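Local structure of potential RNA-dependent RNA polymerase (Human picobirnavirus, 5I62) at residues A[97-109]-A[375-387]. The protein catalyses template-directed synthesis of RNA from ribonucleoside triphosphates, probably serving both transcription and replication of the viral double-stranded RNA genome. Numbering follows the deposited sequence.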
loop_
_atom_site.group_PDB
_atom_site.type_symbol
_atom_site.label_atom_id
_atom_site.label_comp_id
_atom_site.label_asym_id
_atom_site.label_seq_id
_atom_site.Cartn_x
_atom_site.Cartn_y
_atom_site.Cartn_z
ATOM N N ASP A 97 -10.450 -12.098 13.918
ATOM C CA ASP A 97 -10.819 -11.740 15.279
ATOM C C ASP A 97 -10.939 -10.233 15.487
ATOM O O ASP A 97 -11.664 -9.798 16.381
ATOM C CB ASP A 97 -9.799 -12.339 16.247
ATOM C CG ASP A 97 -9.816 -13.866 16.237
ATOM O OD1 ASP A 97 -10.865 -14.456 15.881
ATOM O OD2 ASP A 97 -8.772 -14.480 16.543
ATOM N N SER A 98 -10.269 -9.421 14.674
ATOM C CA SER A 98 -10.251 -7.986 14.936
ATOM C C SER A 98 -11.523 -7.268 14.498
ATOM O O SER A 98 -11.671 -6.084 14.797
ATOM C CB SER A 98 -9.049 -7.323 14.258
ATOM O OG SER A 98 -7.824 -7.892 14.708
ATOM N N ILE A 99 -12.425 -7.923 13.764
ATOM C CA ILE A 99 -13.614 -7.231 13.279
ATOM C C ILE A 99 -14.773 -7.290 14.251
ATOM O O ILE A 99 -15.856 -6.785 13.935
ATOM C CB ILE A 99 -14.088 -7.775 11.923
ATOM C CG1 ILE A 99 -14.406 -9.274 12.053
ATOM C CG2 ILE A 99 -13.033 -7.480 10.857
ATOM C CD1 ILE A 99 -15.069 -9.860 10.862
ATOM N N SER A 100 -14.598 -7.903 15.414
ATOM C CA SER A 100 -15.691 -8.030 16.367
ATOM C C SER A 100 -15.493 -7.165 17.614
ATOM O O SER A 100 -16.170 -7.370 18.620
ATOM C CB SER A 100 -15.902 -9.501 16.724
ATOM O OG SER A 100 -14.788 -10.021 17.411
ATOM N N LYS A 101 -14.575 -6.201 17.564
ATOM C CA LYS A 101 -14.465 -5.223 18.632
ATOM C C LYS A 101 -15.727 -4.355 18.681
ATOM O O LYS A 101 -16.482 -4.272 17.709
ATOM C CB LYS A 101 -13.217 -4.363 18.433
ATOM C CG LYS A 101 -11.943 -5.183 18.606
ATOM C CD LYS A 101 -10.644 -4.382 18.475
ATOM C CE LYS A 101 -9.451 -5.347 18.676
ATOM N NZ LYS A 101 -8.100 -4.716 18.668
ATOM N N ASP A 102 -15.974 -3.740 19.844
ATOM C CA ASP A 102 -17.104 -2.820 19.978
ATOM C C ASP A 102 -17.045 -1.773 18.871
ATOM O O ASP A 102 -15.994 -1.177 18.627
ATOM C CB ASP A 102 -17.077 -2.131 21.343
ATOM C CG ASP A 102 -17.132 -3.112 22.510
ATOM O OD1 ASP A 102 -17.718 -4.209 22.358
ATOM O OD2 ASP A 102 -16.579 -2.789 23.584
ATOM N N GLN A 103 -18.170 -1.561 18.191
ATOM C CA GLN A 103 -18.181 -0.676 17.030
ATOM C C GLN A 103 -19.518 0.046 16.943
ATOM O O GLN A 103 -20.569 -0.590 16.825
ATOM C CB GLN A 103 -17.882 -1.466 15.744
ATOM C CG GLN A 103 -18.710 -2.722 15.596
ATOM C CD GLN A 103 -18.195 -3.666 14.524
ATOM O OE1 GLN A 103 -18.702 -3.675 13.394
ATOM N NE2 GLN A 103 -17.203 -4.494 14.886
ATOM N N VAL A 104 -19.477 1.372 17.005
ATOM C CA VAL A 104 -20.686 2.188 16.927
ATOM C C VAL A 104 -20.918 2.660 15.496
ATOM O O VAL A 104 -19.975 2.745 14.701
ATOM C CB VAL A 104 -20.628 3.382 17.899
ATOM C CG1 VAL A 104 -20.263 2.923 19.314
ATOM C CG2 VAL A 104 -19.650 4.430 17.397
ATOM N N PRO A 105 -22.158 2.970 15.128
ATOM C CA PRO A 105 -22.444 3.437 13.763
ATOM C C PRO A 105 -21.771 4.770 13.478
ATOM O O PRO A 105 -21.423 5.526 14.388
ATOM C CB PRO A 105 -23.974 3.580 13.741
ATOM C CG PRO A 105 -24.464 2.633 14.824
ATOM C CD PRO A 105 -23.385 2.666 15.896
ATOM N N PHE A 106 -21.601 5.055 12.188
ATOM C CA PHE A 106 -21.019 6.314 11.742
ATOM C C PHE A 106 -22.074 7.415 11.753
ATOM O O PHE A 106 -23.255 7.161 11.514
ATOM C CB PHE A 106 -20.459 6.181 10.325
ATOM C CG PHE A 106 -19.113 5.505 10.239
ATOM C CD1 PHE A 106 -18.949 4.172 10.617
ATOM C CD2 PHE A 106 -18.029 6.187 9.713
ATOM C CE1 PHE A 106 -17.704 3.543 10.497
ATOM C CE2 PHE A 106 -16.796 5.575 9.583
ATOM C CZ PHE A 106 -16.628 4.244 9.974
ATOM N N ASP A 107 -21.633 8.649 12.021
ATOM C CA ASP A 107 -22.535 9.800 11.923
ATOM C C ASP A 107 -23.030 9.974 10.493
ATOM O O ASP A 107 -22.234 10.111 9.562
ATOM C CB ASP A 107 -21.833 11.077 12.387
ATOM C CG ASP A 107 -22.813 12.226 12.639
ATOM O OD1 ASP A 107 -23.888 12.270 12.006
ATOM O OD2 ASP A 107 -22.516 13.075 13.497
ATOM N N THR A 108 -24.353 9.983 10.331
ATOM C CA THR A 108 -24.966 10.210 9.026
ATOM C C THR A 108 -24.509 11.526 8.391
ATOM O O THR A 108 -24.371 11.616 7.162
ATOM C CB THR A 108 -26.491 10.174 9.199
ATOM O OG1 THR A 108 -26.894 8.820 9.439
ATOM C CG2 THR A 108 -27.207 10.702 7.982
ATOM N N LYS A 109 -24.266 12.558 9.213
ATOM C CA LYS A 109 -23.823 13.847 8.682
ATOM C C LYS A 109 -22.436 13.743 8.059
ATOM O O LYS A 109 -22.140 14.416 7.062
ATOM C CB LYS A 109 -23.827 14.913 9.781
ATOM C CG LYS A 109 -25.191 15.128 10.442
ATOM C CD LYS A 109 -25.267 16.474 11.191
ATOM C CE LYS A 109 -24.200 16.601 12.281
ATOM N NZ LYS A 109 -24.210 17.953 12.965
ATOM N N GLN A 375 -10.255 9.189 19.717
ATOM C CA GLN A 375 -11.538 8.796 20.295
ATOM C C GLN A 375 -12.621 8.702 19.228
ATOM O O GLN A 375 -13.450 7.779 19.253
ATOM C CB GLN A 375 -11.963 9.795 21.381
ATOM C CG GLN A 375 -11.343 9.554 22.753
ATOM C CD GLN A 375 -11.584 10.713 23.715
ATOM O OE1 GLN A 375 -12.635 11.373 23.671
ATOM N NE2 GLN A 375 -10.612 10.961 24.600
ATOM N N SER A 376 -12.648 9.664 18.301
ATOM C CA SER A 376 -13.700 9.680 17.290
ATOM C C SER A 376 -13.562 8.513 16.322
ATOM O O SER A 376 -14.569 7.955 15.873
ATOM C CB SER A 376 -13.681 11.005 16.526
ATOM O OG SER A 376 -14.751 11.078 15.594
ATOM N N TYR A 377 -12.325 8.151 15.970
ATOM C CA TYR A 377 -12.096 7.033 15.054
ATOM C C TYR A 377 -12.310 5.687 15.749
ATOM O O TYR A 377 -12.962 4.790 15.203
ATOM C CB TYR A 377 -10.672 7.074 14.507
ATOM C CG TYR A 377 -10.284 8.158 13.527
ATOM C CD1 TYR A 377 -11.103 9.254 13.261
ATOM C CD2 TYR A 377 -9.063 8.083 12.878
ATOM C CE1 TYR A 377 -10.702 10.248 12.372
ATOM C CE2 TYR A 377 -8.660 9.048 11.985
ATOM C CZ TYR A 377 -9.478 10.130 11.732
ATOM O OH TYR A 377 -9.043 11.078 10.831
ATOM N N SER A 378 -11.723 5.518 16.942
ATOM C CA SER A 378 -11.605 4.199 17.564
ATOM C C SER A 378 -12.957 3.618 17.956
ATOM O O SER A 378 -13.111 2.392 18.015
ATOM C CB SER A 378 -10.697 4.272 18.784
ATOM O OG SER A 378 -9.373 4.577 18.390
ATOM N N ARG A 379 -13.942 4.467 18.234
ATOM C CA ARG A 379 -15.260 3.981 18.628
ATOM C C ARG A 379 -15.909 3.114 17.555
ATOM O O ARG A 379 -16.864 2.393 17.846
ATOM C CB ARG A 379 -16.173 5.160 18.962
ATOM C CG ARG A 379 -16.412 6.055 17.778
ATOM C CD ARG A 379 -17.245 7.265 18.162
ATOM N NE ARG A 379 -17.034 8.401 17.271
ATOM C CZ ARG A 379 -17.755 9.521 17.318
ATOM N NH1 ARG A 379 -18.737 9.623 18.209
ATOM N NH2 ARG A 379 -17.497 10.538 16.488
ATOM N N HIS A 380 -15.424 3.171 16.324
ATOM C CA HIS A 380 -15.942 2.312 15.268
ATOM C C HIS A 380 -15.242 0.954 15.228
ATOM O O HIS A 380 -15.350 0.244 14.226
ATOM C CB HIS A 380 -15.818 3.027 13.927
ATOM C CG HIS A 380 -16.502 4.355 13.913
ATOM N ND1 HIS A 380 -17.862 4.485 14.069
ATOM C CD2 HIS A 380 -16.009 5.615 13.826
ATOM C CE1 HIS A 380 -18.186 5.766 14.043
ATOM N NE2 HIS A 380 -17.080 6.474 13.895
ATOM N N GLY A 381 -14.560 0.575 16.302
ATOM C CA GLY A 381 -13.863 -0.695 16.338
ATOM C C GLY A 381 -12.479 -0.663 15.738
ATOM O O GLY A 381 -11.954 -1.720 15.380
ATOM N N LEU A 382 -11.872 0.515 15.617
ATOM C CA LEU A 382 -10.544 0.659 15.043
ATOM C C LEU A 382 -9.510 0.830 16.147
ATOM O O LEU A 382 -9.798 1.365 17.218
ATOM C CB LEU A 382 -10.502 1.835 14.068
ATOM C CG LEU A 382 -11.594 1.701 13.009
ATOM C CD1 LEU A 382 -11.751 3.005 12.229
ATOM C CD2 LEU A 382 -11.253 0.498 12.065
ATOM N N ASP A 383 -8.299 0.368 15.877
ATOM C CA ASP A 383 -7.228 0.348 16.858
ATOM C C ASP A 383 -6.196 1.405 16.503
ATOM O O ASP A 383 -5.766 1.493 15.350
ATOM C CB ASP A 383 -6.579 -1.034 16.922
ATOM C CG ASP A 383 -5.761 -1.239 18.183
ATOM O OD1 ASP A 383 -6.151 -0.710 19.247
ATOM O OD2 ASP A 383 -4.732 -1.944 18.109
ATOM N N MET A 384 -5.826 2.214 17.493
ATOM C CA MET A 384 -4.847 3.280 17.357
ATOM C C MET A 384 -4.099 3.391 18.684
ATOM O O MET A 384 -4.690 3.264 19.753
ATOM C CB MET A 384 -5.495 4.631 17.010
ATOM C CG MET A 384 -6.482 4.622 15.836
ATOM S SD MET A 384 -7.332 6.207 15.609
ATOM C CE MET A 384 -6.056 7.226 14.875
ATOM N N ASN A 385 -2.803 3.612 18.598
ATOM C CA ASN A 385 -1.912 3.796 19.744
ATOM C C ASN A 385 -1.616 5.293 19.774
ATOM O O ASN A 385 -1.008 5.839 18.849
ATOM C CB ASN A 385 -0.685 2.888 19.552
ATOM C CG ASN A 385 0.466 3.144 20.492
ATOM O OD1 ASN A 385 0.397 3.936 21.421
ATOM N ND2 ASN A 385 1.580 2.463 20.210
ATOM N N LEU A 386 -2.140 5.974 20.791
ATOM C CA LEU A 386 -1.973 7.421 20.877
ATOM C C LEU A 386 -0.514 7.827 20.688
ATOM O O LEU A 386 -0.219 8.892 20.129
ATOM C CB LEU A 386 -2.503 7.916 22.218
ATOM C CG LEU A 386 -2.460 9.437 22.392
ATOM C CD1 LEU A 386 -3.069 10.147 21.187
ATOM C CD2 LEU A 386 -3.154 9.858 23.669
ATOM N N GLU A 387 0.409 6.959 21.110
ATOM C CA GLU A 387 1.830 7.276 21.079
ATOM C C GLU A 387 2.343 7.426 19.661
ATOM O O GLU A 387 3.369 8.072 19.427
ATOM C CB GLU A 387 2.616 6.186 21.801
ATOM C CG GLU A 387 3.835 6.693 22.526
ATOM C CD GLU A 387 3.498 7.335 23.862
ATOM O OE1 GLU A 387 2.325 7.717 24.083
ATOM O OE2 GLU A 387 4.415 7.459 24.700
HETATM O O HOH W 1 -13.407 -4.064 14.782
HETATM O O HOH W 2 -13.944 -0.301 19.935
#
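Matching first torsions bring F106 and H380 face to face: in both, CG lies anti to the carbonyl carbon and beside the backbone N (chi1 -79° and -56°). The stack joins the loop leading into helix 108-116 to the turn at R379-G381, into which helix 370-378 leads; in the chain that helix lies between strands 360-363 and 390-392 of the four-stranded antiparallel sheet of the polymerase palm. The ring centroids of F106 and H380 are 3.9 Å apart and the planes are inclined by only 18°, with the phenyl displaced toward the imidazole rim. R379 CG covers the opposite imidazole face, over its centre, so H380 is sandwiched. At the ring edge, H380 ND1 donates to V104 O at 2.8 Å; V104 O lies in the imidazole plane, although ND1 stands well above the plane of that carbonyl. P105 O also lies in the ring plane, 3.3 Å from H380 CE1. On the other side of CE1, NE2 is hydrogen-bonded to E341 OE1 of helix 327-345, so bonds at both nitrogens fix the ring's rotation. V104 N donates to R379 O at 2.9 Å, while V104 CG2 rests 3.6 Å from R379 CG where the side chains cross nearly at right angles. G381, lacking a side chain, lets the backbones close in: D102 O is 3.2 Å from G381 CA. One water bridges the segments, donating to S98 O at 2.7 Å and to G381 O at 2.8 Å.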